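Local structure of fimbrin (Schizosaccharomyces pombe, 1RT8) at residues N90-S95 with R482-V487; R130-G134 with A256-N260; L166-N171 with V183-S187; R235-T239 with L250-F254; A486-I490 with H505-L510. The protein binds and crosslinks actin filaments, associates with actin structures involved in cell polarity, and plays roles in cytokinesis, mating and spore formation. All blocks are in the same frame, centred on the assembly; numbering follows the deposited sequence.

Interaction 1 (N90-S95 with R482-V487); sequences NVVINS and RKLGAV
Asn90 and Asn94, one helical turn apart on helix 82-99, both turn their amides onto helix 467-483 around its C-terminal Schellman turn, where Arg482 O and Lys483 O are presented to side-chain donors. Asn94 ND2 donates to Arg482 O at 3.1 Å, in the carbonyl plane and on a lone pair; the same oxygen also takes the Gly485 N-H. Asn90 ND2 reaches Lys483 O at 3.1 Å in a fairly straight bond, but from above the carbonyl plane. In both asparagines CG lies anti to the carbonyl carbon (chi1 -78° and -64°), which brings both amides to the same helix end. Arg482 is extended from CG to NE across Asn94 and Ser95: its CG lies against Asn94 CB at 3.8 Å, its CD against Ser95 OG, and Ser95 CA lies over one face of its guanidinium. Waters link NE to Asn94 O and NH1 to Ser95 OG, while NH2 bonds to Ile488 O. Beside Asn90, Val91 CG2 packs on Lys483 CB at 3.6 Å. Without the Asn94 amide, as with an alanine here, Arg482 O would probably lose its in-plane donor and keep only the Gly485 N-H of the two. Amides meeting a helix end make this seam between CH domains 1 and 4 a polar, directional one.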
# COMPACT_ATOMS: atom_id res chain seq x y z
N ASN A 90 7.66 10.91 -9.83
CA ASN A 90 8.42 9.73 -9.43
C ASN A 90 8.11 9.46 -7.95
O ASN A 90 7.95 8.31 -7.53
CB ASN A 90 9.93 9.96 -9.59
CG ASN A 90 10.38 9.83 -11.03
OD1 ASN A 90 9.65 9.32 -11.87
ND2 ASN A 90 11.60 10.26 -11.30
N VAL A 91 8.05 10.54 -7.17
CA VAL A 91 7.75 10.44 -5.73
C VAL A 91 6.34 9.86 -5.53
O VAL A 91 6.13 9.01 -4.67
CB VAL A 91 7.82 11.82 -5.05
CG1 VAL A 91 7.34 11.70 -3.61
CG2 VAL A 91 9.25 12.35 -5.08
N VAL A 92 5.39 10.34 -6.32
CA VAL A 92 4.00 9.87 -6.26
C VAL A 92 3.94 8.38 -6.58
O VAL A 92 3.47 7.57 -5.78
CB VAL A 92 3.11 10.64 -7.27
CG1 VAL A 92 1.79 9.89 -7.49
CG2 VAL A 92 2.83 12.04 -6.74
N ILE A 93 4.43 8.02 -7.77
CA ILE A 93 4.40 6.64 -8.25
C ILE A 93 5.07 5.64 -7.31
O ILE A 93 4.49 4.62 -6.97
CB ILE A 93 5.07 6.52 -9.64
CG1 ILE A 93 4.22 7.21 -10.71
CG2 ILE A 93 5.31 5.04 -9.98
CD1 ILE A 93 2.86 6.62 -10.89
N ASN A 94 6.30 5.92 -6.91
CA ASN A 94 7.03 5.01 -6.05
C ASN A 94 6.55 4.93 -4.62
O ASN A 94 6.77 3.93 -3.94
CB ASN A 94 8.52 5.34 -6.12
CG ASN A 94 9.07 5.10 -7.51
OD1 ASN A 94 8.79 4.07 -8.11
ND2 ASN A 94 9.82 6.06 -8.04
N SER A 95 5.87 5.98 -4.16
CA SER A 95 5.31 5.95 -2.81
C SER A 95 4.09 5.04 -2.89
O SER A 95 3.89 4.16 -2.05
CB SER A 95 4.88 7.36 -2.36
OG SER A 95 6.00 8.20 -2.17
N ARG A 482 12.89 7.95 -3.72
CA ARG A 482 11.75 7.74 -4.58
C ARG A 482 11.73 8.77 -5.70
O ARG A 482 11.31 8.46 -6.82
CB ARG A 482 10.45 7.76 -3.76
CG ARG A 482 10.26 6.46 -2.98
CD ARG A 482 9.10 6.48 -1.99
NE ARG A 482 8.97 5.18 -1.33
CZ ARG A 482 8.33 4.97 -0.19
NH1 ARG A 482 7.74 5.98 0.43
NH2 ARG A 482 8.28 3.74 0.32
N LYS A 483 12.22 9.97 -5.41
CA LYS A 483 12.27 11.02 -6.43
C LYS A 483 13.26 10.60 -7.53
O LYS A 483 13.14 11.00 -8.68
CB LYS A 483 12.72 12.36 -5.83
CG LYS A 483 12.68 13.51 -6.85
CD LYS A 483 13.61 14.69 -6.47
CE LYS A 483 13.14 15.45 -5.25
NZ LYS A 483 13.78 16.81 -5.15
N LEU A 484 14.25 9.80 -7.15
CA LEU A 484 15.24 9.31 -8.11
C LEU A 484 14.74 8.07 -8.87
O LEU A 484 15.40 7.59 -9.80
CB LEU A 484 16.54 8.95 -7.39
CG LEU A 484 17.44 10.08 -6.86
CD1 LEU A 484 18.45 9.47 -5.91
CD2 LEU A 484 18.14 10.80 -8.01
N GLY A 485 13.58 7.56 -8.46
CA GLY A 485 13.01 6.39 -9.11
C GLY A 485 13.22 5.08 -8.36
O GLY A 485 12.91 4.02 -8.88
N ALA A 486 13.73 5.14 -7.14
CA ALA A 486 13.98 3.93 -6.36
C ALA A 486 12.70 3.28 -5.84
O ALA A 486 11.81 3.97 -5.35
CB ALA A 486 14.90 4.26 -5.19
N VAL A 487 12.63 1.96 -5.95
CA VAL A 487 11.47 1.20 -5.47
C VAL A 487 11.87 0.73 -4.08
O VAL A 487 12.73 -0.15 -3.93
CB VAL A 487 11.17 -0.00 -6.40
CG1 VAL A 487 10.15 -0.93 -5.75
CG2 VAL A 487 10.64 0.51 -7.73
O HOH W 1 9.40 3.13 -3.19
O HOH W 2 7.63 8.71 -0.13

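Interaction 2 (R130-G134 with A256-N260); sequences RGLLG and AHLFN
Leu132 O receives the side-chain amide of Asn260 in a short bond, 2.7 Å from ND2, with the donor nearly along the C=O axis and the carbonyl oxygen lying close to the plane of the amide. Leu132 lies near the C-terminal end of helix 117-131, so an asparagine on the facing helix 248-261 suits the place: its N-H meets a carbonyl at that end. The other branch of the amide, OD1, sits 3.7 Å from Leu133 CD1.

The rest of the contact is apolar. Ala256, one turn before Asn260, points its methyl at Leu132, CB to CB 3.7 Å, and its small side chain lets the two backbones approach closely. Leu133 brings a single methyl across: CD1 touches Phe259 CD2 at 3.6 Å, the two side chains crossing at about a right angle. Phe259 CG is anti to the backbone N (chi1 170°), which places the ring beside Leu133 CD1. Leu166 of helix 162-176 packs against Leu133, Ala256 and Phe259 alike.

One short directional bond beside a few methyl contacts thus joins the end of CH domain 1 to CH domain 2 within the first actin-binding region, and the amide, which is bound by direction as well as distance, probably sets the register of the two segments.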
# COMPACT_ATOMS: atom_id res chain seq x y z
N ARG A 130 -7.11 2.99 0.02
CA ARG A 130 -6.10 2.64 1.00
C ARG A 130 -6.26 3.42 2.31
O ARG A 130 -5.91 2.93 3.38
CB ARG A 130 -4.70 2.88 0.42
CG ARG A 130 -3.54 2.72 1.43
CD ARG A 130 -3.49 1.32 2.03
NE ARG A 130 -2.45 1.19 3.05
CZ ARG A 130 -2.49 1.77 4.25
NH1 ARG A 130 -3.52 2.53 4.60
NH2 ARG A 130 -1.48 1.60 5.10
N GLY A 131 -6.81 4.63 2.22
CA GLY A 131 -6.97 5.45 3.41
C GLY A 131 -8.28 5.30 4.18
O GLY A 131 -8.37 5.70 5.34
N LEU A 132 -9.29 4.71 3.54
CA LEU A 132 -10.60 4.53 4.14
C LEU A 132 -10.68 4.14 5.62
O LEU A 132 -11.37 4.80 6.38
CB LEU A 132 -11.43 3.54 3.32
CG LEU A 132 -11.73 3.99 1.89
CD1 LEU A 132 -12.51 2.90 1.19
CD2 LEU A 132 -12.52 5.30 1.90
N LEU A 133 -9.99 3.09 6.03
CA LEU A 133 -10.05 2.69 7.44
C LEU A 133 -9.02 3.36 8.36
O LEU A 133 -9.29 3.57 9.54
CB LEU A 133 -9.94 1.16 7.57
CG LEU A 133 -11.13 0.33 7.06
CD1 LEU A 133 -12.43 0.90 7.59
CD2 LEU A 133 -11.15 0.33 5.54
N GLY A 134 -7.85 3.69 7.83
CA GLY A 134 -6.83 4.35 8.64
C GLY A 134 -5.92 3.42 9.42
O GLY A 134 -5.34 2.49 8.86
N ALA A 256 -17.35 2.50 4.63
CA ALA A 256 -16.12 2.70 5.39
C ALA A 256 -16.27 3.86 6.37
O ALA A 256 -15.95 3.73 7.55
CB ALA A 256 -14.95 2.96 4.44
N HIS A 257 -16.76 4.99 5.88
CA HIS A 257 -16.93 6.17 6.72
C HIS A 257 -17.93 5.92 7.86
O HIS A 257 -17.74 6.37 8.99
CB HIS A 257 -17.38 7.35 5.87
CG HIS A 257 -17.55 8.62 6.65
ND1 HIS A 257 -18.75 8.98 7.24
CD2 HIS A 257 -16.67 9.59 6.98
CE1 HIS A 257 -18.59 10.11 7.89
NE2 HIS A 257 -17.34 10.51 7.75
N LEU A 258 -19.00 5.20 7.54
CA LEU A 258 -20.03 4.88 8.52
C LEU A 258 -19.40 4.05 9.63
O LEU A 258 -19.75 4.18 10.80
CB LEU A 258 -21.16 4.10 7.85
CG LEU A 258 -22.37 3.75 8.72
CD1 LEU A 258 -23.02 5.03 9.24
CD2 LEU A 258 -23.36 2.94 7.88
N PHE A 259 -18.47 3.19 9.24
CA PHE A 259 -17.78 2.32 10.18
C PHE A 259 -16.81 3.11 11.06
O PHE A 259 -16.65 2.80 12.24
CB PHE A 259 -17.00 1.25 9.43
CG PHE A 259 -16.07 0.46 10.30
CD1 PHE A 259 -16.54 -0.60 11.07
CD2 PHE A 259 -14.72 0.76 10.34
CE1 PHE A 259 -15.68 -1.34 11.87
CE2 PHE A 259 -13.84 0.02 11.14
CZ PHE A 259 -14.33 -1.03 11.90
N ASN A 260 -16.17 4.13 10.49
CA ASN A 260 -15.21 4.92 11.26
C ASN A 260 -15.87 5.81 12.30
O ASN A 260 -15.29 6.06 13.36
CB ASN A 260 -14.37 5.81 10.34
CG ASN A 260 -13.48 5.01 9.41
OD1 ASN A 260 -13.10 3.88 9.73
ND2 ASN A 260 -13.13 5.60 8.27

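Interaction 3 (L166-N171 with V183-S187); sequences LLRWFN and VSNFS
The irregular segment 183-187 passes alongside one face of the helical segment 166-171, with CA atoms 6.2 Å apart for Asn171 and Val183 and 6.4 Å for Leu167 and Ser184. Asn171 grips the backbone of Val183 with both ends of its amide: OD1 accepts from Val183 N at 2.7 Å, and ND2 donates to Val183 O, also at 2.7 Å. Both bonds are nearly straight and lie on lone pairs in the carbonyl planes, so the amide is held flat against the chain and its rotation is fixed. A primary amide suits the place because it offers an N-H and a carbonyl side by side, and OD1 is further bonded by Thr182 OG1.

Val183 spreads its two methyls over different neighbours. CG2 sits above the centre of the Phe170 ring in a CH-pi contact, 3.9 Å from the centroid and 8° off the normal. CG1, anti to the backbone N (chi1 162°), meets Leu167 CD2 at a tight 3.3 Å. That same leucine methyl lies 3.4 Å from Phe186 CE1, while Leu166 CB comes to the edge of the Phe186 ring at CZ. The beta-branched valine thus fits between a flat ring and a leucine. Two residues on from Val183, Asn185 OD1 accepts from Ser187 N in an Asx turn, and from Asp189 N.

Here the loop leading toward helix 194-203 is laid back on helix 162-176, with Phe186 reaching on to Leu252 and Val255 of helix 248-261: a loop packed at the edge of the helical core of a calponin homology fold, in CH domain 2.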
# COMPACT_ATOMS: atom_id res chain seq x y z
N LEU A 166 -15.04 -4.79 6.58
CA LEU A 166 -16.34 -4.16 6.61
C LEU A 166 -17.51 -5.13 6.40
O LEU A 166 -18.56 -4.98 7.02
CB LEU A 166 -16.38 -3.03 5.58
CG LEU A 166 -15.48 -1.83 5.92
CD1 LEU A 166 -15.44 -0.83 4.76
CD2 LEU A 166 -15.99 -1.16 7.19
N LEU A 167 -17.33 -6.13 5.54
CA LEU A 167 -18.39 -7.11 5.29
C LEU A 167 -18.76 -7.87 6.55
O LEU A 167 -19.94 -8.05 6.85
CB LEU A 167 -17.97 -8.09 4.20
CG LEU A 167 -17.98 -7.50 2.79
CD1 LEU A 167 -17.46 -8.54 1.80
CD2 LEU A 167 -19.39 -7.06 2.43
N ARG A 168 -17.76 -8.33 7.29
CA ARG A 168 -18.01 -9.05 8.54
C ARG A 168 -18.75 -8.12 9.50
O ARG A 168 -19.68 -8.53 10.20
CB ARG A 168 -16.68 -9.49 9.17
CG ARG A 168 -15.81 -10.39 8.30
CD ARG A 168 -14.66 -11.02 9.12
NE ARG A 168 -13.80 -11.88 8.31
CZ ARG A 168 -12.68 -12.46 8.74
NH1 ARG A 168 -12.26 -12.27 9.98
NH2 ARG A 168 -11.97 -13.24 7.92
N TRP A 169 -18.34 -6.86 9.53
CA TRP A 169 -18.95 -5.85 10.40
C TRP A 169 -20.41 -5.63 10.01
O TRP A 169 -21.31 -5.75 10.84
CB TRP A 169 -18.18 -4.54 10.27
CG TRP A 169 -18.77 -3.40 11.03
CD1 TRP A 169 -18.71 -3.18 12.38
CD2 TRP A 169 -19.50 -2.29 10.48
NE1 TRP A 169 -19.35 -2.01 12.70
CE2 TRP A 169 -19.84 -1.44 11.55
CE3 TRP A 169 -19.90 -1.93 9.18
CZ2 TRP A 169 -20.56 -0.25 11.37
CZ3 TRP A 169 -20.61 -0.75 9.00
CH2 TRP A 169 -20.93 0.08 10.09
N PHE A 170 -20.63 -5.27 8.75
CA PHE A 170 -21.96 -5.03 8.22
C PHE A 170 -22.86 -6.20 8.60
O PHE A 170 -23.94 -6.00 9.17
CB PHE A 170 -21.86 -4.88 6.69
CG PHE A 170 -23.05 -4.24 6.04
CD1 PHE A 170 -22.89 -3.46 4.90
CD2 PHE A 170 -24.33 -4.42 6.55
CE1 PHE A 170 -23.98 -2.86 4.27
CE2 PHE A 170 -25.43 -3.83 5.93
CZ PHE A 170 -25.26 -3.05 4.79
N ASN A 171 -22.41 -7.42 8.31
CA ASN A 171 -23.20 -8.60 8.62
C ASN A 171 -23.40 -8.85 10.11
O ASN A 171 -24.44 -9.35 10.53
CB ASN A 171 -22.59 -9.84 7.97
CG ASN A 171 -22.81 -9.87 6.48
OD1 ASN A 171 -23.94 -9.68 6.00
ND2 ASN A 171 -21.75 -10.10 5.73
N VAL A 183 -24.83 -9.59 3.49
CA VAL A 183 -24.07 -8.83 2.52
C VAL A 183 -22.75 -9.51 2.17
O VAL A 183 -22.01 -9.93 3.06
CB VAL A 183 -23.78 -7.40 3.05
CG1 VAL A 183 -22.63 -6.76 2.28
CG2 VAL A 183 -25.03 -6.53 2.93
N SER A 184 -22.45 -9.62 0.88
CA SER A 184 -21.19 -10.25 0.46
C SER A 184 -20.44 -9.38 -0.54
O SER A 184 -19.39 -9.77 -1.06
CB SER A 184 -21.45 -11.64 -0.12
OG SER A 184 -22.11 -11.57 -1.37
N ASN A 185 -20.98 -8.20 -0.81
CA ASN A 185 -20.37 -7.25 -1.73
C ASN A 185 -20.96 -5.87 -1.48
O ASN A 185 -21.85 -5.71 -0.64
CB ASN A 185 -20.60 -7.66 -3.19
CG ASN A 185 -22.07 -7.81 -3.55
OD1 ASN A 185 -22.87 -6.87 -3.45
ND2 ASN A 185 -22.44 -9.01 -3.99
N PHE A 186 -20.47 -4.87 -2.20
CA PHE A 186 -20.96 -3.52 -2.05
C PHE A 186 -21.56 -3.02 -3.35
O PHE A 186 -21.41 -1.86 -3.71
CB PHE A 186 -19.84 -2.59 -1.59
CG PHE A 186 -19.24 -2.97 -0.28
CD1 PHE A 186 -18.32 -4.01 -0.20
CD2 PHE A 186 -19.60 -2.31 0.88
CE1 PHE A 186 -17.77 -4.38 1.02
CE2 PHE A 186 -19.06 -2.67 2.10
CZ PHE A 186 -18.14 -3.71 2.17
N SER A 187 -22.23 -3.92 -4.06
CA SER A 187 -22.88 -3.55 -5.31
C SER A 187 -24.32 -4.05 -5.28
O SER A 187 -25.21 -3.37 -4.79
CB SER A 187 -22.13 -4.14 -6.51
OG SER A 187 -22.03 -5.54 -6.43

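Interaction 4 (R235-T239 with L250-F254); sequences RKYLT and LNLAF
Ala253 CB lies over a face of the Tyr237 ring, 3.4 Å above its plane and displaced toward the rim, with Tyr237 CG as its nearest atom at 3.4 Å. The small alanine lets the ring lie close to the helix. This is one of two CH-pi contacts, for which each segment supplies one ring. In return, Leu238 CD2 sits over a face of the Phe254 ring, 4.0 Å from the centroid and 20° off the normal. Leu238 CG is anti to its own nitrogen (chi1 -164°), which brings CD2 over the Phe254 ring and CD1 against Leu250 CB.

Among the aliphatic-polar contacts, Leu238 CD2 approaches Asn251 OD1 at 3.2 Å. That oxygen is already held by Tyr196 OH and the amide nitrogen by Asn247 O, so the asparagine meets its polar needs away from the leucine. Lys236 O lies in the plane of the Phe254 ring at its edge, 3.6 Å from CD1, a place where the ring hydrogens carry partial positive charge. Tyr237 O, covered by Leu250 CD2, is buried with no hydrogen-bonding partner, a probable cost of this tight fit. Tyr237 has a positive phi of 71°, which probably helps Tyr237 and Leu238 reach different residues of the helix.

At the end of the segment Thr239 is the N-cap of helix 240-244, its OG1 bonding Ala242 N. The loop after helix 218-230 packs on helix 248-261, part of the all-helical core of the calponin homology fold in CH domain 2.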
# COMPACT_ATOMS: atom_id res chain seq x y z
N ARG A 235 -23.40 11.03 5.23
CA ARG A 235 -23.85 11.07 3.85
C ARG A 235 -22.66 11.48 3.00
O ARG A 235 -22.61 12.59 2.46
CB ARG A 235 -25.00 12.05 3.64
CG ARG A 235 -25.43 12.13 2.18
CD ARG A 235 -26.79 12.78 1.99
NE ARG A 235 -27.20 12.71 0.59
CZ ARG A 235 -28.46 12.81 0.18
NH1 ARG A 235 -29.44 12.99 1.05
NH2 ARG A 235 -28.74 12.74 -1.12
N LYS A 236 -21.69 10.57 2.88
CA LYS A 236 -20.48 10.82 2.13
C LYS A 236 -20.28 9.82 0.99
O LYS A 236 -20.58 8.63 1.14
CB LYS A 236 -19.27 10.76 3.07
CG LYS A 236 -19.33 11.69 4.27
CD LYS A 236 -19.20 13.14 3.85
CE LYS A 236 -18.98 14.05 5.05
NZ LYS A 236 -18.69 15.45 4.62
N TYR A 237 -19.76 10.31 -0.13
CA TYR A 237 -19.46 9.50 -1.32
C TYR A 237 -20.63 8.97 -2.15
O TYR A 237 -20.63 9.06 -3.38
CB TYR A 237 -18.58 8.30 -0.96
CG TYR A 237 -17.27 8.63 -0.30
CD1 TYR A 237 -17.17 8.69 1.09
CD2 TYR A 237 -16.13 8.86 -1.06
CE1 TYR A 237 -15.95 8.97 1.71
CE2 TYR A 237 -14.90 9.14 -0.45
CZ TYR A 237 -14.82 9.20 0.93
OH TYR A 237 -13.61 9.48 1.54
N LEU A 238 -21.62 8.39 -1.47
CA LEU A 238 -22.76 7.76 -2.14
C LEU A 238 -23.95 8.65 -2.51
O LEU A 238 -24.38 9.50 -1.72
CB LEU A 238 -23.26 6.61 -1.27
CG LEU A 238 -24.19 5.56 -1.88
CD1 LEU A 238 -23.49 4.86 -3.04
CD2 LEU A 238 -24.58 4.54 -0.80
N THR A 239 -24.47 8.45 -3.71
CA THR A 239 -25.63 9.19 -4.19
C THR A 239 -26.75 8.18 -4.45
O THR A 239 -26.49 6.99 -4.62
CB THR A 239 -25.34 9.93 -5.50
OG1 THR A 239 -25.01 8.97 -6.52
CG2 THR A 239 -24.18 10.91 -5.32
N LEU A 250 -18.04 3.72 -4.64
CA LEU A 250 -18.78 4.70 -3.85
C LEU A 250 -19.50 4.04 -2.68
O LEU A 250 -19.58 4.63 -1.61
CB LEU A 250 -19.76 5.46 -4.74
CG LEU A 250 -19.09 6.20 -5.90
CD1 LEU A 250 -20.14 6.85 -6.80
CD2 LEU A 250 -18.13 7.24 -5.35
N ASN A 251 -20.01 2.83 -2.88
CA ASN A 251 -20.71 2.15 -1.79
C ASN A 251 -19.72 1.68 -0.73
O ASN A 251 -20.01 1.72 0.46
CB ASN A 251 -21.54 0.97 -2.32
CG ASN A 251 -22.94 1.40 -2.77
OD1 ASN A 251 -23.81 1.68 -1.95
ND2 ASN A 251 -23.15 1.45 -4.08
N LEU A 252 -18.54 1.24 -1.15
CA LEU A 252 -17.53 0.80 -0.20
C LEU A 252 -17.09 1.99 0.66
O LEU A 252 -17.00 1.90 1.88
CB LEU A 252 -16.32 0.23 -0.93
CG LEU A 252 -15.15 -0.18 -0.03
CD1 LEU A 252 -15.53 -1.44 0.75
CD2 LEU A 252 -13.91 -0.45 -0.88
N ALA A 253 -16.83 3.12 0.01
CA ALA A 253 -16.39 4.32 0.72
C ALA A 253 -17.44 4.75 1.73
O ALA A 253 -17.12 5.08 2.88
CB ALA A 253 -16.10 5.44 -0.28
N PHE A 254 -18.70 4.74 1.30
CA PHE A 254 -19.83 5.10 2.16
C PHE A 254 -19.78 4.23 3.41
O PHE A 254 -19.76 4.74 4.53
CB PHE A 254 -21.14 4.85 1.40
CG PHE A 254 -22.38 5.00 2.24
CD1 PHE A 254 -22.84 6.26 2.60
CD2 PHE A 254 -23.09 3.88 2.65
CE1 PHE A 254 -24.02 6.40 3.35
CE2 PHE A 254 -24.26 4.01 3.40
CZ PHE A 254 -24.72 5.27 3.75

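Interaction 5 (A486-I490 with H505-L510); sequences AVIFI and HFIGSL
His505 lays the edge of its imidazole against Phe489 N, which lies in the ring plane, 3.2 Å from CE1; CG is anti to the backbone N of the histidine (chi1 164°). The Phe489 and His505 rings lie rim to rim, planes at 21° and centroids 6.0 Å apart, neither over the other's face. Ile490 CG2 lies 3.7 Å from His505 ND1, which has no hydrogen-bonding partner in this buried place.

Ile490 holds CG1 between its backbone N and carbonyl carbon (chi1 59°), a crowded position that lets CD1 reach Phe506 CB at 3.5 Å. Ile488 takes the other course, with CG1 anti to the carbonyl carbon and an extended end that carries CD1 to Phe506 CE1 at 3.6 Å. Two isoleucines from the loop therefore meet one aromatic side chain. This is the core of CH domain 4, where the chain between helices 467-483 and 492-496 lies against helix 500-511, and Phe489 packs onward against Val289 and Leu292 of helix 282-296. With an alanine in place of His505 the imidazole edge would be gone, which would probably open a gap between Phe489 and Ile490 and leave Phe489 N without its neighbour.

Ser509 turns OG back to Phe506 O, a 2.6 Å bond inside the helix, so the hydroxyl is satisfied, and OG also lies 3.6 Å from Ile488 CG1. A water completes the seam, accepting from Val487 N at 2.9 Å and donating to Ser509 O.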
# COMPACT_ATOMS: atom_id res chain seq x y z
N ALA A 486 13.73 5.14 -7.14
CA ALA A 486 13.98 3.93 -6.36
C ALA A 486 12.70 3.28 -5.84
O ALA A 486 11.81 3.97 -5.35
CB ALA A 486 14.90 4.26 -5.19
N VAL A 487 12.63 1.96 -5.95
CA VAL A 487 11.47 1.20 -5.47
C VAL A 487 11.87 0.73 -4.08
O VAL A 487 12.73 -0.15 -3.93
CB VAL A 487 11.17 -0.00 -6.40
CG1 VAL A 487 10.15 -0.93 -5.75
CG2 VAL A 487 10.64 0.51 -7.73
N ILE A 488 11.26 1.32 -3.06
CA ILE A 488 11.57 1.03 -1.66
C ILE A 488 10.36 0.52 -0.89
O ILE A 488 9.29 1.14 -0.92
CB ILE A 488 12.11 2.30 -0.98
CG1 ILE A 488 13.32 2.80 -1.75
CG2 ILE A 488 12.47 2.02 0.47
CD1 ILE A 488 13.77 4.17 -1.35
N PHE A 489 10.53 -0.59 -0.19
CA PHE A 489 9.43 -1.17 0.58
C PHE A 489 9.60 -1.06 2.09
O PHE A 489 8.81 -1.63 2.83
CB PHE A 489 9.24 -2.64 0.19
CG PHE A 489 8.80 -2.83 -1.24
CD1 PHE A 489 9.57 -3.58 -2.12
CD2 PHE A 489 7.62 -2.26 -1.69
CE1 PHE A 489 9.16 -3.75 -3.45
CE2 PHE A 489 7.20 -2.43 -3.02
CZ PHE A 489 7.98 -3.18 -3.90
N ILE A 490 10.63 -0.35 2.53
CA ILE A 490 10.85 -0.18 3.96
C ILE A 490 10.30 1.16 4.44
O ILE A 490 9.90 2.00 3.63
CB ILE A 490 12.35 -0.23 4.33
CG1 ILE A 490 13.12 0.86 3.58
CG2 ILE A 490 12.91 -1.60 4.01
CD1 ILE A 490 14.56 1.03 4.08
N HIS A 505 18.40 -3.82 1.61
CA HIS A 505 17.37 -3.68 0.56
C HIS A 505 17.33 -2.24 0.07
O HIS A 505 17.25 -1.98 -1.13
CB HIS A 505 16.00 -4.09 1.12
CG HIS A 505 14.83 -3.65 0.27
ND1 HIS A 505 14.04 -2.57 0.60
CD2 HIS A 505 14.33 -4.15 -0.88
CE1 HIS A 505 13.09 -2.43 -0.31
NE2 HIS A 505 13.24 -3.38 -1.22
N PHE A 506 17.38 -1.30 1.00
CA PHE A 506 17.34 0.13 0.67
C PHE A 506 18.56 0.51 -0.19
O PHE A 506 18.41 1.14 -1.24
CB PHE A 506 17.34 0.94 1.97
CG PHE A 506 17.42 2.43 1.77
CD1 PHE A 506 16.29 3.14 1.38
CD2 PHE A 506 18.61 3.11 1.96
CE1 PHE A 506 16.36 4.53 1.19
CE2 PHE A 506 18.69 4.49 1.77
CZ PHE A 506 17.56 5.20 1.38
N ILE A 507 19.75 0.14 0.26
CA ILE A 507 20.97 0.45 -0.47
C ILE A 507 20.94 -0.19 -1.85
O ILE A 507 21.33 0.42 -2.85
CB ILE A 507 22.22 -0.04 0.30
CG1 ILE A 507 22.34 0.73 1.62
CG2 ILE A 507 23.47 0.16 -0.54
CD1 ILE A 507 22.44 2.23 1.44
N GLY A 508 20.48 -1.43 -1.91
CA GLY A 508 20.40 -2.10 -3.20
C GLY A 508 19.49 -1.37 -4.16
O GLY A 508 19.73 -1.34 -5.37
N SER A 509 18.42 -0.78 -3.63
CA SER A 509 17.49 -0.06 -4.49
C SER A 509 18.17 1.19 -5.04
O SER A 509 17.89 1.61 -6.16
CB SER A 509 16.23 0.33 -3.70
OG SER A 509 16.45 1.51 -2.94
N LEU A 510 19.09 1.77 -4.26
CA LEU A 510 19.80 2.98 -4.70
C LEU A 510 20.83 2.66 -5.77
O LEU A 510 21.05 3.45 -6.70
CB LEU A 510 20.50 3.66 -3.52
CG LEU A 510 19.62 4.17 -2.38
CD1 LEU A 510 20.41 5.17 -1.55
CD2 LEU A 510 18.37 4.84 -2.93
O HOH W 3 14.98 0.76 -7.09

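Overall arrangement
Interactions 2, 3 and 4 form one cluster, with centres 11 to 14 Å apart, around CH domain 2. Interactions 2 and 4 both use helix 248-261, while interaction 3 meets that helix through Leu166 and Phe186. Interactions 1 and 5, with centres 10 Å apart, share Ala486 and Val487; their centres lie 26 to 37 Å from those of the other three. Along the chain, interaction 1 closes a long loop that contains 2, 3 and 4, with 3 and then 4 nested inside 2; interaction 5 begins where 1 ends. CH domain 1 thus contacts both domain 2 and domain 4, joining the two actin-binding regions into a compact core.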